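Side-chain contact in regulatory protein SdiA (Escherichia coli, PDB 4LFU), which senses acyl-homoserine lactone autoinducers from other bacteria through its N-terminal domain and activates transcription, including that of the ftsQAZ cell-division genes: residues A[184-187]-A[188-192]. Residues are numbered along the deposited sequence; the frame is centred on the assembly and turned at random.
Sequences EKEI and LRWTA
Thr191 OG1, set anti to its carbonyl carbon and beside its own backbone N (chi1 -62°), swings back along the helix to Ile187 O; Arg189, with CG placed the same way and a bend at chi3 (-65°), folds its guanidinium over the preceding turn. Ile187 O takes the routine helix bond from Thr191 N and, from the opposite face of its plane, a second from Thr191 OG1 at 2.9 Å. Threonine suits this buried place because its hydroxyl gives its proton to the backbone, while OG1 also accepts a hydrogen bond from Gln215 NE2 of helix 208-222. Arginine's long chain lets one guanidinium face lie over Lys185 O and Glu186 CA, with NH2 3.4 Å from Glu186 CA. The Glu186 carboxylate, its plane turned 46° from the guanidinium, keeps OE2 5.1 Å from Arg189 NH2; its OE1 forms a salt bridge with Arg183. Trp190 CD1 comes within 3.3 Å of Glu186 O, and its broad apolar indole suits packing on Ile200 and Ile203 of helix 197-204, as Leu188 does on Val230, Ala231 and Ala234 of helix 227-237. In this first helix of the LuxR-type DNA-binding domain, the hydroxyl's polarity is spent internally, whereas Arg189 and Glu186 may attract each other across a gap.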
ATOM      1  N   GLU A 184       3.158  20.111 -14.410  1.00 29.89           N
ATOM      2  CA  GLU A 184       4.360  19.289 -14.232  1.00 29.40           C
ATOM      3  C   GLU A 184       3.999  17.804 -14.102  1.00 29.04           C
ATOM      4  O   GLU A 184       4.531  16.982 -14.836  1.00 28.70           O
ATOM      5  CB  GLU A 184       5.195  19.797 -13.044  1.00 29.38           C
ATOM      6  CG  GLU A 184       5.904  21.097 -13.379  1.00 29.64           C
ATOM      7  CD  GLU A 184       6.669  21.743 -12.216  1.00 29.90           C
ATOM      8  OE1 GLU A 184       7.545  22.581 -12.523  1.00 30.53           O
ATOM      9  OE2 GLU A 184       6.397  21.455 -11.025  1.00 29.65           O
ATOM     10  N   LYS A 185       3.073  17.480 -13.191  1.00 29.36           N
ATOM     11  CA  LYS A 185       2.548  16.116 -13.004  1.00 29.33           C
ATOM     12  C   LYS A 185       1.972  15.504 -14.294  1.00 29.57           C
ATOM     13  O   LYS A 185       2.246  14.331 -14.619  1.00 29.13           O
ATOM     14  CB  LYS A 185       1.507  16.073 -11.883  1.00 29.15           C
ATOM     15  CG  LYS A 185       2.080  16.319 -10.498  1.00 30.74           C
ATOM     16  CD  LYS A 185       1.054  16.063  -9.402  1.00 35.63           C
ATOM     17  CE  LYS A 185       0.911  17.296  -8.499  1.00 40.42           C
ATOM     18  NZ  LYS A 185       0.874  16.998  -7.018  1.00 43.98           N
ATOM     19  N   GLU A 186       1.211  16.298 -15.048  1.00 29.72           N
ATOM     20  CA  GLU A 186       0.662  15.839 -16.336  1.00 29.99           C
ATOM     21  C   GLU A 186       1.751  15.429 -17.335  1.00 29.34           C
ATOM     22  O   GLU A 186       1.683  14.359 -17.924  1.00 29.72           O
ATOM     23  CB  GLU A 186      -0.272  16.898 -16.931  1.00 29.44           C
ATOM     24  CG  GLU A 186      -0.736  16.608 -18.366  1.00 30.15           C
ATOM     25  CD  GLU A 186      -1.734  17.645 -18.867  1.00 32.34           C
ATOM     26  OE1 GLU A 186      -1.431  18.852 -18.765  1.00 33.54           O
ATOM     27  OE2 GLU A 186      -2.833  17.261 -19.345  1.00 37.45           O
ATOM     28  N   ILE A 187       2.737  16.294 -17.541  1.00 29.31           N
ATOM     29  CA  ILE A 187       3.936  15.961 -18.319  1.00 29.17           C
ATOM     30  C   ILE A 187       4.704  14.732 -17.774  1.00 29.00           C
ATOM     31  O   ILE A 187       5.175  13.906 -18.541  1.00 29.00           O
ATOM     32  CB  ILE A 187       4.863  17.208 -18.483  1.00 29.82           C
ATOM     33  CG1 ILE A 187       4.255  18.169 -19.531  1.00 29.14           C
ATOM     34  CG2 ILE A 187       6.323  16.803 -18.903  1.00 29.08           C
ATOM     35  CD1 ILE A 187       4.697  19.602 -19.403  1.00 29.41           C
ATOM     36  N   LEU A 188       4.800  14.613 -16.448  1.00 28.71           N
ATOM     37  CA  LEU A 188       5.461  13.479 -15.813  1.00 27.14           C
ATOM     38  C   LEU A 188       4.785  12.163 -16.160  1.00 26.47           C
ATOM     39  O   LEU A 188       5.449  11.207 -16.540  1.00 25.74           O
ATOM     40  CB  LEU A 188       5.535  13.681 -14.307  1.00 26.46           C
ATOM     41  CG  LEU A 188       6.794  13.056 -13.705  1.00 27.00           C
ATOM     42  CD1 LEU A 188       8.086  13.549 -14.420  1.00 23.36           C
ATOM     43  CD2 LEU A 188       6.798  13.349 -12.216  1.00 22.62           C
ATOM     44  N   ARG A 189       3.459  12.142 -16.073  1.00 26.45           N
ATOM     45  CA  ARG A 189       2.650  10.979 -16.475  1.00 26.46           C
ATOM     46  C   ARG A 189       2.878  10.475 -17.889  1.00 26.62           C
ATOM     47  O   ARG A 189       2.931   9.259 -18.112  1.00 26.66           O
ATOM     48  CB  ARG A 189       1.161  11.250 -16.248  1.00 26.76           C
ATOM     49  CG  ARG A 189       0.784  11.275 -14.764  1.00 27.18           C
ATOM     50  CD  ARG A 189      -0.744  11.176 -14.576  1.00 30.89           C
ATOM     51  NE  ARG A 189      -1.430  12.357 -15.118  1.00 33.44           N
ATOM     52  CZ  ARG A 189      -1.566  13.510 -14.467  1.00 33.98           C
ATOM     53  NH1 ARG A 189      -1.077  13.660 -13.233  1.00 31.88           N
ATOM     54  NH2 ARG A 189      -2.209  14.508 -15.047  1.00 33.26           N
ATOM     55  N   TRP A 190       3.003  11.392 -18.846  1.00 26.56           N
ATOM     56  CA  TRP A 190       3.287  11.014 -20.235  1.00 27.55           C
ATOM     57  C   TRP A 190       4.721  10.514 -20.378  1.00 27.41           C
ATOM     58  O   TRP A 190       4.999   9.645 -21.217  1.00 27.07           O
ATOM     59  CB  TRP A 190       2.979  12.165 -21.239  1.00 27.92           C
ATOM     60  CG  TRP A 190       1.513  12.388 -21.421  1.00 28.05           C
ATOM     61  CD1 TRP A 190       0.780  13.417 -20.909  1.00 29.58           C
ATOM     62  CD2 TRP A 190       0.581  11.538 -22.118  1.00 29.04           C
ATOM     63  NE1 TRP A 190      -0.546  13.272 -21.247  1.00 30.17           N
ATOM     64  CE2 TRP A 190      -0.698  12.129 -21.985  1.00 29.81           C
ATOM     65  CE3 TRP A 190       0.703  10.338 -22.845  1.00 28.52           C
ATOM     66  CZ2 TRP A 190      -1.851  11.566 -22.553  1.00 30.16           C
ATOM     67  CZ3 TRP A 190      -0.442   9.774 -23.412  1.00 29.08           C
ATOM     68  CH2 TRP A 190      -1.706  10.387 -23.260  1.00 29.45           C
ATOM     69  N   THR A 191       5.615  11.073 -19.562  1.00 27.66           N
ATOM     70  CA  THR A 191       7.014  10.620 -19.490  1.00 28.39           C
ATOM     71  C   THR A 191       7.125   9.144 -19.033  1.00 28.74           C
ATOM     72  O   THR A 191       7.818   8.316 -19.660  1.00 28.83           O
ATOM     73  CB  THR A 191       7.841  11.576 -18.598  1.00 28.59           C
ATOM     74  OG1 THR A 191       7.820  12.871 -19.200  1.00 27.91           O
ATOM     75  CG2 THR A 191       9.317  11.103 -18.445  1.00 26.16           C
ATOM     76  N   ALA A 192       6.398   8.832 -17.967  1.00 28.98           N
ATOM     77  CA  ALA A 192       6.355   7.501 -17.390  1.00 29.77           C
ATOM     78  C   ALA A 192       5.726   6.471 -18.328  1.00 30.84           C
ATOM     79  O   ALA A 192       5.935   5.273 -18.149  1.00 31.03           O
ATOM     80  CB  ALA A 192       5.613   7.554 -16.055  1.00 29.91           C
TER